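Local coordinates for protein methionine-R-sulfoxide reductase (Neisseria meningitidis, PDB 3MMH) that reduces the R-sulfoxide of free methionine, with a GAF-type domain that binds the methionine sulfoxide substrate in a pocket beside its antiparallel sheet, at residues A[20-25]-A[150-155]; A[42-45]-A[51-54]; A[47-52]-A[138-143]; A[83-88]-A[128-133]; A[94-99]-A[144-149]. All coordinates share one frame; numbering follows the deposited sequence.

Contact 1: residues A[20-25]-A[150-155]; sequences PQIESV and GELAKI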
# COMPACT_ATOMS: atom_id res chain seq x y z
N PRO A 20 -4.32 19.75 -1.50
CA PRO A 20 -3.10 20.50 -1.31
C PRO A 20 -2.22 19.80 -0.31
O PRO A 20 -0.98 19.91 -0.40
CB PRO A 20 -3.59 21.86 -0.78
CG PRO A 20 -5.02 21.93 -1.27
CD PRO A 20 -5.52 20.57 -1.27
N GLN A 21 -2.74 19.08 0.67
CA GLN A 21 -1.96 18.34 1.59
C GLN A 21 -1.26 17.16 0.94
O GLN A 21 -0.08 16.94 1.18
CB GLN A 21 -2.80 17.87 2.75
CG GLN A 21 -3.32 19.03 3.61
CD GLN A 21 -4.16 18.61 4.78
OE1 GLN A 21 -3.60 18.06 5.75
NE2 GLN A 21 -5.43 18.75 4.70
N ILE A 22 -1.96 16.45 0.08
CA ILE A 22 -1.32 15.39 -0.71
C ILE A 22 -0.18 15.99 -1.56
O ILE A 22 0.90 15.43 -1.62
CB ILE A 22 -2.28 14.59 -1.61
CG1 ILE A 22 -3.33 13.86 -0.76
CG2 ILE A 22 -1.47 13.60 -2.50
CD1 ILE A 22 -4.38 13.15 -1.50
N GLU A 23 -0.47 17.11 -2.24
CA GLU A 23 0.56 17.71 -3.07
C GLU A 23 1.81 17.99 -2.22
O GLU A 23 2.94 17.77 -2.74
CB GLU A 23 0.03 19.01 -3.72
CG GLU A 23 0.94 19.53 -4.82
CD GLU A 23 0.50 20.81 -5.43
OE1 GLU A 23 -0.16 21.64 -4.72
OE2 GLU A 23 0.93 21.13 -6.54
N SER A 24 1.66 18.52 -1.04
CA SER A 24 2.77 18.82 -0.15
C SER A 24 3.53 17.58 0.24
O SER A 24 4.77 17.54 0.23
CB SER A 24 2.24 19.44 1.15
OG SER A 24 3.36 19.62 2.04
N VAL A 25 2.79 16.52 0.62
CA VAL A 25 3.41 15.29 1.07
C VAL A 25 4.23 14.66 -0.07
O VAL A 25 5.40 14.28 0.15
CB VAL A 25 2.31 14.33 1.55
CG1 VAL A 25 2.80 12.94 1.67
CG2 VAL A 25 1.65 14.77 2.88
N GLY A 150 -9.18 13.58 -10.90
CA GLY A 150 -8.44 13.98 -12.09
C GLY A 150 -7.37 14.99 -11.82
O GLY A 150 -6.26 14.88 -12.38
N GLU A 151 -7.63 15.94 -10.94
CA GLU A 151 -6.57 16.88 -10.56
C GLU A 151 -5.48 16.19 -9.76
O GLU A 151 -4.31 16.51 -9.94
CB GLU A 151 -7.19 18.02 -9.73
CG GLU A 151 -8.11 18.99 -10.49
CD GLU A 151 -7.43 19.57 -11.73
OE1 GLU A 151 -6.29 20.01 -11.63
OE2 GLU A 151 -8.03 19.44 -12.81
N LEU A 152 -5.81 15.24 -8.90
CA LEU A 152 -4.84 14.47 -8.19
C LEU A 152 -3.94 13.69 -9.19
O LEU A 152 -2.72 13.59 -8.99
CB LEU A 152 -5.49 13.53 -7.21
CG LEU A 152 -4.51 12.64 -6.43
CD1 LEU A 152 -3.47 13.44 -5.67
CD2 LEU A 152 -5.34 11.76 -5.45
N ALA A 153 -4.55 13.11 -10.21
CA ALA A 153 -3.80 12.40 -11.23
C ALA A 153 -2.71 13.26 -11.84
O ALA A 153 -1.59 12.85 -12.02
CB ALA A 153 -4.69 11.74 -12.31
N LYS A 154 -3.05 14.55 -12.10
CA LYS A 154 -2.01 15.43 -12.65
C LYS A 154 -0.90 15.78 -11.65
O LYS A 154 0.27 15.85 -12.05
CB LYS A 154 -2.68 16.70 -13.23
CG LYS A 154 -3.64 16.39 -14.36
CD LYS A 154 -4.32 17.58 -14.99
CE LYS A 154 -4.91 17.23 -16.36
NZ LYS A 154 -6.17 16.41 -16.32
N ILE A 155 -1.24 15.93 -10.39
CA ILE A 155 -0.24 16.08 -9.35
C ILE A 155 0.71 14.90 -9.33
O ILE A 155 1.93 15.03 -9.29
CB ILE A 155 -0.92 16.27 -7.97
CG1 ILE A 155 -1.59 17.65 -7.88
CG2 ILE A 155 0.02 16.03 -6.80
CD1 ILE A 155 -2.62 17.78 -6.70
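Ile22 and Leu152 meet where two helices of the GAF-type fold, 11-27 and 143-165, lie side by side in its helical layer. The methyl carbon CG2 of Ile22 touches CD1 of Leu152 at 3.8 Å, and the two side chains run roughly at right angles, so one branch end rests against another without the chains lying along each other. In Leu152, CG is anti to the backbone N (chi1 179°), which carries CD1 toward the neighbouring helix although the CB bond does not aim there. One turn further on, nearer the surface, Ile155 covers the aliphatic part of Glu23. Its CG2 lies 4.1 Å from Glu23 CG, while its CD1 reaches Glu23 CB at 4.2 Å. Glutamate suits this border position: its methylenes offer an apolar flank, and the extended chain (chi2 -178°) carries the carboxylate out toward the surface. The branched aliphatic residues suit the inner row because they are wholly apolar and can be buried between the helices without polar partners. Beneath this row comes helix 32-47, where Thr39 is touched by both Ile22 and Leu152, making a three-helix cluster. Elsewhere on helix 11-27, Val25 packs on Leu73 of the second subunit. The neighbouring Gln21 ties that helix to the N-terminal segment and to its own preceding turn: its NE2 is hydrogen-bonded to both His5 O and Glu17 O.

Contact 2: residues A[42-45]-A[51-54]; sequences VLKE and WVGF. With SME (methionine sulfoxide), chain C.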
# COMPACT_ATOMS: atom_id res chain seq x y z
N VAL A 42 -3.58 8.68 2.46
CA VAL A 42 -4.32 9.93 2.70
C VAL A 42 -5.79 9.80 2.24
O VAL A 42 -6.72 10.16 2.97
CB VAL A 42 -3.66 11.14 2.11
CG1 VAL A 42 -4.51 12.38 2.34
CG2 VAL A 42 -2.31 11.38 2.71
N LEU A 43 -5.96 9.24 1.04
CA LEU A 43 -7.32 9.07 0.54
C LEU A 43 -8.15 8.13 1.41
O LEU A 43 -9.31 8.38 1.70
CB LEU A 43 -7.30 8.62 -0.90
CG LEU A 43 -6.78 9.61 -1.93
CD1 LEU A 43 -6.61 8.90 -3.28
CD2 LEU A 43 -7.68 10.84 -2.05
N LYS A 44 -7.52 7.01 1.84
CA LYS A 44 -8.23 6.07 2.69
C LYS A 44 -8.65 6.69 3.99
O LYS A 44 -9.78 6.53 4.47
CB LYS A 44 -7.37 4.85 2.96
CG LYS A 44 -8.06 3.69 3.65
CD LYS A 44 -9.03 2.87 2.70
CE LYS A 44 -9.50 1.57 3.26
NZ LYS A 44 -10.69 1.63 4.03
N GLU A 45 -7.75 7.44 4.64
CA GLU A 45 -8.03 8.08 5.93
C GLU A 45 -9.14 9.16 5.73
O GLU A 45 -10.07 9.25 6.54
CB GLU A 45 -6.77 8.69 6.58
CG GLU A 45 -7.06 9.24 7.89
CD GLU A 45 -5.91 9.70 8.74
OE1 GLU A 45 -4.80 9.73 8.28
OE2 GLU A 45 -6.13 10.05 9.92
N TRP A 51 -11.87 0.51 -0.87
CA TRP A 51 -10.62 0.22 -1.48
C TRP A 51 -10.16 1.43 -2.21
O TRP A 51 -10.93 2.08 -2.93
CB TRP A 51 -10.77 -0.98 -2.45
CG TRP A 51 -9.54 -1.72 -2.85
CD1 TRP A 51 -9.10 -2.89 -2.26
CD2 TRP A 51 -8.56 -1.38 -3.85
NE1 TRP A 51 -7.96 -3.28 -2.88
CE2 TRP A 51 -7.60 -2.39 -3.86
CE3 TRP A 51 -8.44 -0.36 -4.80
CZ2 TRP A 51 -6.52 -2.41 -4.72
CZ3 TRP A 51 -7.38 -0.34 -5.65
CH2 TRP A 51 -6.41 -1.35 -5.61
N VAL A 52 -8.88 1.76 -2.13
CA VAL A 52 -8.32 2.85 -2.93
C VAL A 52 -6.83 2.59 -3.19
O VAL A 52 -6.10 2.27 -2.25
CB VAL A 52 -8.56 4.26 -2.35
CG1 VAL A 52 -8.05 4.38 -0.92
CG2 VAL A 52 -8.03 5.35 -3.25
N GLY A 53 -6.40 2.74 -4.41
CA GLY A 53 -5.03 2.46 -4.74
C GLY A 53 -4.73 2.52 -6.18
O GLY A 53 -5.49 3.17 -6.96
N PHE A 54 -3.65 1.89 -6.60
CA PHE A 54 -3.08 2.06 -7.94
C PHE A 54 -2.79 0.74 -8.58
O PHE A 54 -2.36 -0.21 -7.90
CB PHE A 54 -1.82 2.90 -7.87
CG PHE A 54 -2.06 4.29 -7.32
CD1 PHE A 54 -2.46 5.31 -8.14
CD2 PHE A 54 -2.00 4.54 -5.95
CE1 PHE A 54 -2.71 6.57 -7.59
CE2 PHE A 54 -2.24 5.79 -5.40
CZ PHE A 54 -2.64 6.78 -6.27
N SME C . -12.95 -3.45 -10.26
CA SME C . -11.70 -3.31 -11.05
CB SME C . -10.59 -4.28 -10.59
CG SME C . -9.72 -3.80 -9.42
S SME C . -10.49 -4.01 -7.87
OE SME C . -11.89 -3.68 -7.69
CE SME C . -9.29 -3.29 -6.83
C SME C . -11.99 -3.42 -12.52
O SME C . -11.05 -3.22 -13.30
OXT SME C . -13.20 -3.68 -12.90
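Just behind the methionine sulfoxide pocket of the GAF fold, Val52 of strand 51-58 packs against Leu43 and Lys44 of helix 32-47. The two methyls of Val52 divide the work. CG2 meets Leu43 CD1 at 3.8 Å, the side chains crossing nearly perpendicularly, while CG1 lies 3.8 Å from the backbone N of Lys44 and 4.0 Å from Lys44 CB. With chi1 at 55°, CG1 is wedged between the backbone N and the carbonyl carbon of its own residue, and this less common rotation lets the valine straddle the helix surface. Lys44 runs past Val52 in the opposite sense, and its CD also approaches CG1, so the lysine serves this contact through its methylenes, while its NZ is held by a hydrogen bond to Trp49 O. A beta-branched residue suits the strand and presents two methyls to the helix at once. The next residue back, Trp51, points to the other side of the sheet, into the pocket. There the substrate methyl CE sits over the centre of the indole face, 3.5 Å from Trp51 CE2. Gly53 bears no side chain that could crowd Trp51 CH2, and a ring of Phe69 meets the indole nearly parallel. A strand with one face turned to a packing helix and the other to a ligand is a recurring feature of the GAF fold, and here it joins the hydrophobic core directly to the substrate site.

Contact 3: residues A[47-52]-A[138-143]; sequences FGWFWV and LAQFDE. With SME (methionine sulfoxide), chain C.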
# COMPACT_ATOMS: atom_id res chain seq x y z
N PHE A 47 -11.39 9.73 3.15
CA PHE A 47 -12.72 9.39 2.58
C PHE A 47 -13.26 8.03 3.05
O PHE A 47 -14.46 7.81 3.00
CB PHE A 47 -12.63 9.36 1.03
CG PHE A 47 -12.42 10.73 0.46
CD1 PHE A 47 -13.51 11.53 0.22
CD2 PHE A 47 -11.16 11.21 0.16
CE1 PHE A 47 -13.36 12.82 -0.31
CE2 PHE A 47 -11.03 12.48 -0.31
CZ PHE A 47 -12.10 13.27 -0.55
N GLY A 48 -12.40 7.14 3.56
CA GLY A 48 -12.90 5.90 4.10
C GLY A 48 -13.45 4.95 3.09
O GLY A 48 -14.18 4.00 3.45
N TRP A 49 -13.11 5.08 1.81
CA TRP A 49 -13.58 4.18 0.80
C TRP A 49 -13.15 2.78 1.13
O TRP A 49 -12.13 2.53 1.72
CB TRP A 49 -13.02 4.59 -0.58
CG TRP A 49 -13.46 5.92 -1.07
CD1 TRP A 49 -14.71 6.46 -0.99
CD2 TRP A 49 -12.65 6.91 -1.67
NE1 TRP A 49 -14.76 7.70 -1.55
CE2 TRP A 49 -13.51 7.99 -2.01
CE3 TRP A 49 -11.32 7.01 -2.03
CZ2 TRP A 49 -13.03 9.14 -2.67
CZ3 TRP A 49 -10.88 8.15 -2.68
CH2 TRP A 49 -11.72 9.22 -3.00
N PHE A 50 -13.92 1.81 0.66
CA PHE A 50 -13.63 0.39 0.83
C PHE A 50 -12.25 -0.00 0.27
O PHE A 50 -11.52 -0.79 0.92
CB PHE A 50 -14.71 -0.41 0.07
CG PHE A 50 -14.57 -1.89 0.15
CD1 PHE A 50 -14.74 -2.58 1.36
CD2 PHE A 50 -14.31 -2.61 -1.00
CE1 PHE A 50 -14.58 -3.97 1.43
CE2 PHE A 50 -14.17 -3.99 -0.93
CZ PHE A 50 -14.42 -4.62 0.25
N TRP A 51 -11.87 0.51 -0.87
CA TRP A 51 -10.62 0.22 -1.48
C TRP A 51 -10.16 1.43 -2.21
O TRP A 51 -10.93 2.08 -2.93
CB TRP A 51 -10.77 -0.98 -2.45
CG TRP A 51 -9.54 -1.72 -2.85
CD1 TRP A 51 -9.10 -2.89 -2.26
CD2 TRP A 51 -8.56 -1.38 -3.85
NE1 TRP A 51 -7.96 -3.28 -2.88
CE2 TRP A 51 -7.60 -2.39 -3.86
CE3 TRP A 51 -8.44 -0.36 -4.80
CZ2 TRP A 51 -6.52 -2.41 -4.72
CZ3 TRP A 51 -7.38 -0.34 -5.65
CH2 TRP A 51 -6.41 -1.35 -5.61
N VAL A 52 -8.88 1.76 -2.13
CA VAL A 52 -8.32 2.85 -2.93
C VAL A 52 -6.83 2.59 -3.19
O VAL A 52 -6.10 2.27 -2.25
CB VAL A 52 -8.56 4.26 -2.35
CG1 VAL A 52 -8.05 4.38 -0.92
CG2 VAL A 52 -8.03 5.35 -3.25
N LEU A 138 -23.72 2.00 -3.26
CA LEU A 138 -24.03 2.39 -4.64
C LEU A 138 -23.73 3.88 -4.82
O LEU A 138 -23.95 4.66 -3.94
CB LEU A 138 -25.50 2.14 -4.94
CG LEU A 138 -25.89 0.71 -5.15
CD1 LEU A 138 -27.39 0.53 -5.03
CD2 LEU A 138 -25.38 0.15 -6.45
N ALA A 139 -23.30 4.26 -6.03
CA ALA A 139 -23.16 5.67 -6.44
C ALA A 139 -22.37 6.45 -5.43
O ALA A 139 -22.65 7.65 -5.23
CB ALA A 139 -24.62 6.36 -6.59
N GLN A 140 -21.27 5.90 -4.92
CA GLN A 140 -20.43 6.67 -4.02
C GLN A 140 -19.60 7.71 -4.79
O GLN A 140 -19.14 8.67 -4.18
CB GLN A 140 -19.53 5.73 -3.22
CG GLN A 140 -18.90 6.47 -2.04
CD GLN A 140 -19.92 6.96 -1.02
OE1 GLN A 140 -20.90 6.25 -0.77
NE2 GLN A 140 -19.74 8.17 -0.47
N PHE A 141 -19.38 7.48 -6.06
CA PHE A 141 -18.50 8.31 -6.86
C PHE A 141 -19.29 9.04 -7.95
O PHE A 141 -20.14 8.45 -8.62
CB PHE A 141 -17.36 7.51 -7.52
CG PHE A 141 -16.63 6.67 -6.52
CD1 PHE A 141 -15.69 7.23 -5.70
CD2 PHE A 141 -16.91 5.31 -6.36
CE1 PHE A 141 -15.04 6.43 -4.76
CE2 PHE A 141 -16.27 4.56 -5.42
CZ PHE A 141 -15.31 5.11 -4.62
N ASP A 142 -19.04 10.33 -8.06
CA ASP A 142 -19.76 11.15 -8.98
C ASP A 142 -18.83 12.19 -9.62
O ASP A 142 -17.60 12.03 -9.63
CB ASP A 142 -20.98 11.77 -8.27
CG ASP A 142 -20.63 12.77 -7.23
OD1 ASP A 142 -19.47 13.19 -7.13
OD2 ASP A 142 -21.53 13.19 -6.46
N GLU A 143 -19.42 13.24 -10.20
CA GLU A 143 -18.64 14.22 -10.91
C GLU A 143 -17.61 14.95 -10.02
O GLU A 143 -16.58 15.40 -10.50
CB GLU A 143 -19.53 15.23 -11.68
CG GLU A 143 -20.24 16.24 -10.85
CD GLU A 143 -21.54 15.75 -10.24
OE1 GLU A 143 -21.86 14.55 -10.36
OE2 GLU A 143 -22.22 16.63 -9.57
N SME C . -12.95 -3.45 -10.26
CA SME C . -11.70 -3.31 -11.05
CB SME C . -10.59 -4.28 -10.59
CG SME C . -9.72 -3.80 -9.42
S SME C . -10.49 -4.01 -7.87
OE SME C . -11.89 -3.68 -7.69
CE SME C . -9.29 -3.29 -6.83
C SME C . -11.99 -3.42 -12.52
O SME C . -11.05 -3.22 -13.30
OXT SME C . -13.20 -3.68 -12.90
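Next to Phe141, whose ring meets Trp49 across this contact, the carboxylate oxygen OD1 of Asp142 is gripped by two groups: Lys11 NZ in a salt bridge and the backbone N of Thr144 in a hydrogen bond. Asp142 thereby N-caps helix 143-165, and Asp145 OD2 accepts a bond from Asp142 N in return. This fixes the chain just after Phe141. The aromatic pair itself is T-shaped in kind, with the edge of Phe141 toward the face of Trp49. The ring planes stand at 58°, and the centroid of the five-membered indole ring is 4.8 Å from that of the phenyl ring. Phe141 CE1 does the touching, 3.5 Å from both NE1 and CE2 of Trp49. On the opposite face of the indole lies Phe47 CB, 3.4 Å above the plane and over its centre, so the large flat ring is held between two phenylalanines. Gln140 brushes the indole more lightly, its CG 4.3 Å from Trp49 CD1. Gly48, with positive phi (69°), lets the chain turn out of helix 32-47 before Trp49, and a classic beta bulge at Phe50 and Trp51, opposite Asp134, follows. The chemistry implies an attraction of dispersion and of the weakly positive aromatic C-H edge for the electron-rich indole face, which restrains how Trp49 can rotate.

Contact 4: residues A[83-88]-A[128-133]; sequences GVCGQA and IGVLDA. With SME (methionine sulfoxide), chain C.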
# COMPACT_ATOMS: atom_id res chain seq x y z
N GLY A 83 -12.15 -5.07 -17.53
CA GLY A 83 -12.52 -4.42 -16.29
C GLY A 83 -12.70 -2.92 -16.45
O GLY A 83 -12.35 -2.36 -17.45
N VAL A 84 -13.20 -2.28 -15.38
CA VAL A 84 -13.23 -0.82 -15.38
C VAL A 84 -11.78 -0.27 -15.59
O VAL A 84 -11.60 0.73 -16.25
CB VAL A 84 -13.89 -0.30 -14.11
CG1 VAL A 84 -14.09 1.19 -14.14
CG2 VAL A 84 -15.24 -0.99 -13.85
N CYS A 85 -10.82 -0.89 -14.91
CA CYS A 85 -9.45 -0.41 -14.99
C CYS A 85 -8.86 -0.50 -16.41
O CYS A 85 -8.30 0.45 -16.90
CB CYS A 85 -8.58 -1.12 -14.02
SG CYS A 85 -8.83 -0.72 -12.26
N GLY A 86 -9.05 -1.68 -17.04
CA GLY A 86 -8.56 -1.83 -18.38
C GLY A 86 -9.30 -1.02 -19.39
O GLY A 86 -8.73 -0.61 -20.44
N GLN A 87 -10.61 -0.78 -19.16
CA GLN A 87 -11.38 0.15 -19.97
C GLN A 87 -10.93 1.58 -19.87
O GLN A 87 -10.85 2.29 -20.90
CB GLN A 87 -12.85 0.11 -19.61
CG GLN A 87 -13.54 -1.17 -19.98
CD GLN A 87 -14.86 -1.41 -19.26
OE1 GLN A 87 -15.38 -0.54 -18.56
NE2 GLN A 87 -15.38 -2.61 -19.43
N ALA A 88 -10.60 2.04 -18.67
CA ALA A 88 -10.11 3.43 -18.52
C ALA A 88 -8.83 3.57 -19.29
O ALA A 88 -8.60 4.60 -19.95
CB ALA A 88 -9.92 3.78 -17.05
N ILE A 128 0.39 5.30 -17.94
CA ILE A 128 1.36 4.65 -17.07
C ILE A 128 0.68 3.87 -15.94
O ILE A 128 1.34 3.10 -15.25
CB ILE A 128 2.37 5.65 -16.47
CG1 ILE A 128 1.73 6.71 -15.60
CG2 ILE A 128 3.26 6.26 -17.66
CD1 ILE A 128 2.73 7.59 -14.77
N GLY A 129 -0.61 4.03 -15.75
CA GLY A 129 -1.32 3.38 -14.64
C GLY A 129 -2.66 4.01 -14.40
O GLY A 129 -3.07 4.91 -15.15
N VAL A 130 -3.32 3.58 -13.34
CA VAL A 130 -4.61 4.10 -12.96
C VAL A 130 -4.69 4.23 -11.44
O VAL A 130 -4.07 3.44 -10.70
CB VAL A 130 -5.79 3.29 -13.48
CG1 VAL A 130 -5.79 3.12 -15.03
CG2 VAL A 130 -5.86 1.89 -12.80
N LEU A 131 -5.49 5.19 -11.00
CA LEU A 131 -6.05 5.29 -9.66
C LEU A 131 -7.41 4.63 -9.64
O LEU A 131 -8.24 5.02 -10.46
CB LEU A 131 -6.10 6.74 -9.23
CG LEU A 131 -6.48 7.09 -7.80
CD1 LEU A 131 -6.06 8.57 -7.45
CD2 LEU A 131 -7.89 6.83 -7.46
N ASP A 132 -7.60 3.67 -8.78
CA ASP A 132 -8.88 3.00 -8.67
C ASP A 132 -9.40 3.16 -7.24
O ASP A 132 -8.66 2.96 -6.28
CB ASP A 132 -8.70 1.49 -8.96
CG ASP A 132 -9.97 0.74 -8.84
OD1 ASP A 132 -10.94 1.14 -9.42
OD2 ASP A 132 -9.98 -0.35 -8.29
N ALA A 133 -10.67 3.48 -7.12
CA ALA A 133 -11.35 3.57 -5.83
C ALA A 133 -12.69 2.82 -5.91
O ALA A 133 -13.37 2.93 -6.93
CB ALA A 133 -11.55 4.95 -5.33
N SME C . -12.95 -3.45 -10.26
CA SME C . -11.70 -3.31 -11.05
CB SME C . -10.59 -4.28 -10.59
CG SME C . -9.72 -3.80 -9.42
S SME C . -10.49 -4.01 -7.87
OE SME C . -11.89 -3.68 -7.69
CE SME C . -9.29 -3.29 -6.83
C SME C . -11.99 -3.42 -12.52
O SME C . -11.05 -3.22 -13.30
OXT SME C . -13.20 -3.68 -12.90
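Cys85 and Val130 mark where helix 83-91 passes closest to strand 126-135, with their CA atoms 6.9 Å apart. Within the helix, Gln87 N bonds to Gly83 O and Ala88 N to Val84 O. Gly83 takes a positive phi (72°), suited to glycine, beside the substrate carboxylate. That carboxylate is received by two amides: Val84 N donates to OXT of methionine sulfoxide at 2.8 Å, and Cys85 N donates to its O at 2.8 Å, in a nearly straight bond of 168°. Cys85 then faces the sheet. Its SG lies 4.0 Å from Val130 CG2 and 3.9 Å from Asp132 CG, a compact sulfur fitting between an apolar branch and an acidic one. With CG anti to the backbone N (chi1 179°), Asp132 sends its carboxylate into the pocket, where OD2 comes within 3.4 Å of the substrate methyl CE. Glu116 and Asp134 bring further carboxylates close to Asp132, and Glu116 OE1 is also hydrogen-bonded to the substrate. Backbone N-H groups near a helix start would probably favour an anion, so the chemistry is consistent with selecting a free amino acid, whose carboxylate would be an amide within a protein chain.

Contact 5: residues A[94-99]-A[144-149]; sequences TVVVGD and TDALYL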
# COMPACT_ATOMS: atom_id res chain seq x y z
N THR A 94 -11.20 8.84 -17.59
CA THR A 94 -11.90 8.43 -16.35
C THR A 94 -13.16 7.67 -16.61
O THR A 94 -13.86 8.01 -17.59
CB THR A 94 -12.15 9.67 -15.50
OG1 THR A 94 -10.87 10.17 -15.14
CG2 THR A 94 -12.97 9.38 -14.24
N VAL A 95 -13.40 6.61 -15.85
CA VAL A 95 -14.65 5.86 -15.88
C VAL A 95 -15.25 5.90 -14.48
O VAL A 95 -14.58 5.50 -13.51
CB VAL A 95 -14.41 4.44 -16.34
CG1 VAL A 95 -15.71 3.64 -16.42
CG2 VAL A 95 -13.68 4.31 -17.70
N VAL A 96 -16.48 6.37 -14.39
CA VAL A 96 -17.29 6.39 -13.14
C VAL A 96 -18.38 5.36 -13.24
O VAL A 96 -19.12 5.38 -14.24
CB VAL A 96 -17.84 7.78 -12.82
CG1 VAL A 96 -18.65 7.74 -11.51
CG2 VAL A 96 -16.76 8.83 -12.81
N VAL A 97 -18.50 4.50 -12.22
CA VAL A 97 -19.45 3.40 -12.23
C VAL A 97 -20.34 3.54 -10.99
O VAL A 97 -19.90 3.37 -9.89
CB VAL A 97 -18.76 2.00 -12.26
CG1 VAL A 97 -19.78 0.91 -12.24
CG2 VAL A 97 -17.82 1.90 -13.46
N GLY A 98 -21.62 3.81 -11.21
CA GLY A 98 -22.58 3.95 -10.19
C GLY A 98 -23.00 2.65 -9.57
O GLY A 98 -23.35 2.60 -8.38
N ASP A 99 -22.97 1.59 -10.37
CA ASP A 99 -23.39 0.27 -9.93
C ASP A 99 -22.68 -0.81 -10.74
O ASP A 99 -22.98 -1.04 -11.91
CB ASP A 99 -24.91 0.11 -10.09
CG ASP A 99 -25.40 -1.26 -9.67
OD1 ASP A 99 -24.56 -2.11 -9.32
OD2 ASP A 99 -26.63 -1.48 -9.69
N THR A 144 -17.92 15.08 -8.75
CA THR A 144 -16.96 15.70 -7.82
C THR A 144 -15.71 14.85 -7.73
O THR A 144 -14.58 15.34 -7.79
CB THR A 144 -17.60 15.90 -6.44
OG1 THR A 144 -18.71 16.81 -6.58
CG2 THR A 144 -16.68 16.44 -5.42
N ASP A 145 -15.91 13.53 -7.57
CA ASP A 145 -14.74 12.63 -7.52
C ASP A 145 -13.96 12.66 -8.86
O ASP A 145 -12.77 12.68 -8.89
CB ASP A 145 -15.20 11.19 -7.22
CG ASP A 145 -15.95 11.16 -5.95
OD1 ASP A 145 -15.35 11.15 -4.82
OD2 ASP A 145 -17.22 11.13 -6.00
N ALA A 146 -14.70 12.65 -9.98
CA ALA A 146 -14.01 12.67 -11.27
C ALA A 146 -13.17 13.92 -11.37
O ALA A 146 -12.03 13.89 -11.82
CB ALA A 146 -15.03 12.55 -12.40
N LEU A 147 -13.71 15.09 -11.02
CA LEU A 147 -12.97 16.33 -11.13
C LEU A 147 -11.70 16.31 -10.25
O LEU A 147 -10.59 16.56 -10.72
CB LEU A 147 -13.85 17.52 -10.76
CG LEU A 147 -13.18 18.90 -10.92
CD1 LEU A 147 -13.22 19.28 -12.41
CD2 LEU A 147 -13.92 19.97 -10.08
N TYR A 148 -11.88 16.05 -8.98
CA TYR A 148 -10.78 16.15 -8.04
C TYR A 148 -9.80 15.03 -8.09
O TYR A 148 -8.59 15.27 -8.01
CB TYR A 148 -11.32 16.39 -6.62
CG TYR A 148 -11.87 17.78 -6.46
CD1 TYR A 148 -11.08 18.92 -6.62
CD2 TYR A 148 -13.17 17.98 -6.01
CE1 TYR A 148 -11.64 20.19 -6.45
CE2 TYR A 148 -13.67 19.26 -5.81
CZ TYR A 148 -12.91 20.36 -6.07
OH TYR A 148 -13.45 21.63 -5.88
N LEU A 149 -10.23 13.80 -8.36
CA LEU A 149 -9.24 12.73 -8.59
C LEU A 149 -8.55 12.94 -9.91
O LEU A 149 -7.37 12.56 -10.05
CB LEU A 149 -9.86 11.34 -8.49
CG LEU A 149 -10.39 10.97 -7.08
CD1 LEU A 149 -11.19 9.70 -7.15
CD2 LEU A 149 -9.24 10.88 -6.07
O HOH W 1 -11.18 12.81 -14.22
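Ala146 meets Thr94 and Val96 on one flank of helix 143-165, while the aromatic ring of that helix segment, Tyr148, belongs to another flank. Thr144 CG2 is at the edge of the Tyr148 ring, in its plane, and the ring of Tyr15 from helix 11-27 also meets it; Leu147 CD2 over one face is a doubtful neighbour, since Leu147 has a second conformer. The contact proper joins the long C-terminal helix of the GAF-type fold to strand 95-97, the outermost strand of the sheet at this end within this chain. It is small and lies toward the surface. The methyl CB of Ala146 is the common point: Val96 CG2 approaches it at 4.1 Å and Thr94 CG2 at 4.2 Å. Alanine suits a place where a helix must come near a strand, since its single methyl allows the two to approach closely. In Val96, CG1 is anti to the backbone N (chi1 -180°), so the branch that reaches the helix is CG2, beside that N. Valine also suits an edge strand, here touching Ile117 of the neighbouring strand 115-123. Thr94 plays two roles, its methyl joining the apolar patch and its hydroxyl meeting a water. Earlier on the helix, Asp145 OD2 forms a salt bridge with Lys11 NZ, and its OD1 is hydrogen-bonded to Tyr15 OH, which binds this turn to helix 11-27. A water bridges the two segments: it lies 2.8 Å from Thr94 OG1 and donates a hydrogen bond of 2.8 Å to Ala146 O.

How the contacts relate
All five contacts lie in one GAF-type fold, and contact 1, between residues 20 and 155, spans the other four along the chain. Contacts 1 and 5 occupy successive turns of helix 143-165, their centres 16 Å apart. Contacts 2 and 3 share Trp51 and Val52, with centres 10 Å apart, and contact 4 lies on the adjacent strand 126-135, joined to contact 2 by a probable backbone hydrogen bond from Asp132 N to Gly53 O. Contact 5 crosses contacts 3 and 4 in chain order. The helical layer of contact 1 thus backs the sheet, whose other face, through Trp51 and contact 4, lines the substrate pocket.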